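Local coordinates for ABC transporter, substrate binding protein (Aeropyrum pernix, PDB 3EAF) that probably binds a solute, as yet unidentified, and delivers it to the membrane component of an ABC transporter for uptake into the cell, at residues A[232-238]-A[287-292]. Residue numbers count along the deposited sequence, not the author numbering.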
# COMPACT_ATOMS: atom_id res chain seq x y z
N VAL A 232 -4.36 1.26 4.85
CA VAL A 232 -4.83 0.85 3.51
C VAL A 232 -5.06 -0.67 3.33
O VAL A 232 -6.01 -1.08 2.67
CB VAL A 232 -3.93 1.45 2.37
CG1 VAL A 232 -2.46 1.02 2.53
CG2 VAL A 232 -4.48 1.08 0.98
N TRP A 233 -4.19 -1.49 3.92
CA TRP A 233 -4.28 -2.95 3.79
C TRP A 233 -5.29 -3.59 4.74
O TRP A 233 -5.47 -4.81 4.73
CB TRP A 233 -2.90 -3.61 3.94
CG TRP A 233 -1.86 -3.13 2.96
CD1 TRP A 233 -0.81 -2.30 3.22
CD2 TRP A 233 -1.79 -3.43 1.55
NE1 TRP A 233 -0.08 -2.07 2.08
CE2 TRP A 233 -0.66 -2.75 1.04
CE3 TRP A 233 -2.56 -4.21 0.68
CZ2 TRP A 233 -0.28 -2.83 -0.30
CZ3 TRP A 233 -2.18 -4.29 -0.65
CH2 TRP A 233 -1.05 -3.60 -1.13
N GLY A 234 -5.97 -2.77 5.55
CA GLY A 234 -6.87 -3.28 6.60
C GLY A 234 -8.35 -3.16 6.30
O GLY A 234 -9.19 -3.57 7.10
N PHE A 235 -8.66 -2.60 5.12
CA PHE A 235 -10.02 -2.22 4.76
C PHE A 235 -10.16 -2.24 3.24
O PHE A 235 -9.30 -1.70 2.53
CB PHE A 235 -10.30 -0.81 5.27
CG PHE A 235 -11.75 -0.38 5.20
CD1 PHE A 235 -12.58 -0.55 6.30
CD2 PHE A 235 -12.27 0.23 4.05
CE1 PHE A 235 -13.92 -0.14 6.26
CE2 PHE A 235 -13.60 0.64 4.00
CZ PHE A 235 -14.43 0.45 5.11
N ASP A 236 -11.21 -2.89 2.75
CA ASP A 236 -11.56 -2.85 1.32
C ASP A 236 -13.02 -3.27 1.13
O ASP A 236 -13.80 -3.25 2.09
CB ASP A 236 -10.58 -3.67 0.43
CG ASP A 236 -10.53 -5.16 0.77
OD1 ASP A 236 -11.59 -5.81 0.87
OD2 ASP A 236 -9.40 -5.71 0.92
N GLU A 237 -13.36 -3.66 -0.10
CA GLU A 237 -14.74 -4.00 -0.49
C GLU A 237 -15.37 -5.12 0.34
O GLU A 237 -16.60 -5.21 0.44
CB GLU A 237 -14.80 -4.38 -1.99
CG GLU A 237 -14.44 -3.24 -2.95
CD GLU A 237 -12.95 -3.15 -3.26
OE1 GLU A 237 -12.14 -3.80 -2.56
OE2 GLU A 237 -12.59 -2.43 -4.21
N ARG A 238 -14.53 -5.97 0.94
CA ARG A 238 -14.98 -7.10 1.77
C ARG A 238 -15.35 -6.70 3.20
O ARG A 238 -16.00 -7.47 3.91
CB ARG A 238 -13.90 -8.18 1.82
CG ARG A 238 -13.67 -8.92 0.51
CD ARG A 238 -12.37 -9.72 0.55
NE ARG A 238 -11.20 -8.84 0.66
CZ ARG A 238 -9.94 -9.25 0.71
NH1 ARG A 238 -9.64 -10.55 0.69
NH2 ARG A 238 -8.96 -8.37 0.80
N ASN A 287 -10.91 -5.24 -7.81
CA ASN A 287 -11.10 -4.57 -6.54
C ASN A 287 -9.88 -3.71 -6.22
O ASN A 287 -8.94 -3.65 -7.00
CB ASN A 287 -11.36 -5.60 -5.42
CG ASN A 287 -10.28 -6.68 -5.35
OD1 ASN A 287 -9.09 -6.39 -5.34
ND2 ASN A 287 -10.70 -7.93 -5.29
N LEU A 288 -9.90 -3.04 -5.06
CA LEU A 288 -8.78 -2.20 -4.63
C LEU A 288 -7.41 -2.91 -4.67
O LEU A 288 -6.40 -2.32 -5.08
CB LEU A 288 -9.04 -1.65 -3.22
CG LEU A 288 -7.87 -0.96 -2.52
CD1 LEU A 288 -7.51 0.35 -3.23
CD2 LEU A 288 -8.17 -0.74 -1.04
N ARG A 289 -7.37 -4.17 -4.25
CA ARG A 289 -6.10 -4.92 -4.19
C ARG A 289 -5.53 -5.12 -5.58
O ARG A 289 -4.33 -4.97 -5.80
CB ARG A 289 -6.28 -6.26 -3.47
CG ARG A 289 -6.89 -6.17 -2.06
CD ARG A 289 -6.32 -5.00 -1.26
NE ARG A 289 -7.01 -4.80 0.01
CZ ARG A 289 -6.78 -3.79 0.83
NH1 ARG A 289 -5.88 -2.86 0.53
NH2 ARG A 289 -7.46 -3.70 1.97
N VAL A 290 -6.41 -5.44 -6.53
CA VAL A 290 -6.07 -5.53 -7.94
C VAL A 290 -5.52 -4.19 -8.45
O VAL A 290 -4.50 -4.16 -9.14
CB VAL A 290 -7.29 -6.00 -8.79
CG1 VAL A 290 -6.94 -6.04 -10.29
CG2 VAL A 290 -7.75 -7.38 -8.32
N VAL A 291 -6.17 -3.08 -8.08
CA VAL A 291 -5.66 -1.76 -8.43
C VAL A 291 -4.24 -1.54 -7.90
O VAL A 291 -3.37 -1.06 -8.62
CB VAL A 291 -6.60 -0.63 -7.93
CG1 VAL A 291 -6.02 0.75 -8.24
CG2 VAL A 291 -8.00 -0.77 -8.53
N GLN A 292 -4.00 -1.93 -6.65
CA GLN A 292 -2.71 -1.70 -5.99
C GLN A 292 -1.57 -2.41 -6.71
O GLN A 292 -0.46 -1.86 -6.83
CB GLN A 292 -2.76 -2.09 -4.51
CG GLN A 292 -3.66 -1.16 -3.70
CD GLN A 292 -3.71 -1.47 -2.23
OE1 GLN A 292 -4.60 -2.17 -1.78
NE2 GLN A 292 -2.75 -0.96 -1.48
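In this two-domain periplasmic binding protein fold, the loop after strand 227-230 meets the start of helix 288-304. The centre of the contact is a salt-bridge network of D236, R238 and R289. R289 leaves the helix with chi1 and chi2 both m, then runs extended (chi3 and chi4 t), so its guanidinium reaches into the curve of the loop. R289 NE donates to D236 OD2 (2.7 Å), and R289 NH2 donates to the same oxygen (3.0 Å). R289 NH1 and NH2 both bond to V232 O, at 2.8 and 3.1 Å. D236 adopts the p rotamer and serves three groups. D236 OD1 caps the turn by accepting from R238 N (2.9 Å), while R238 NE and NH2 pair with OD1 and OD2. The shared carboxylate lets the two arginines sit close, with R238 NH2 and R289 NE 4.1 Å apart. At the helix start, N287 is the N-cap. The p rotamer of N287 brings N287 OD1 to V290 N (3.1 Å). E237 bends back (chi1 m, chi2 p) so that its OE2 accepts from L288 N (2.9 Å). V20 of helix 18-38 also packs on W233, R238 and R289. Q292 OE1 accepts from R289 NH1 (2.7 Å), and the amide nitrogen of the same side chain lies over one face of the W233 ring, with Q292 NE2 3.2 Å from W233 CH2.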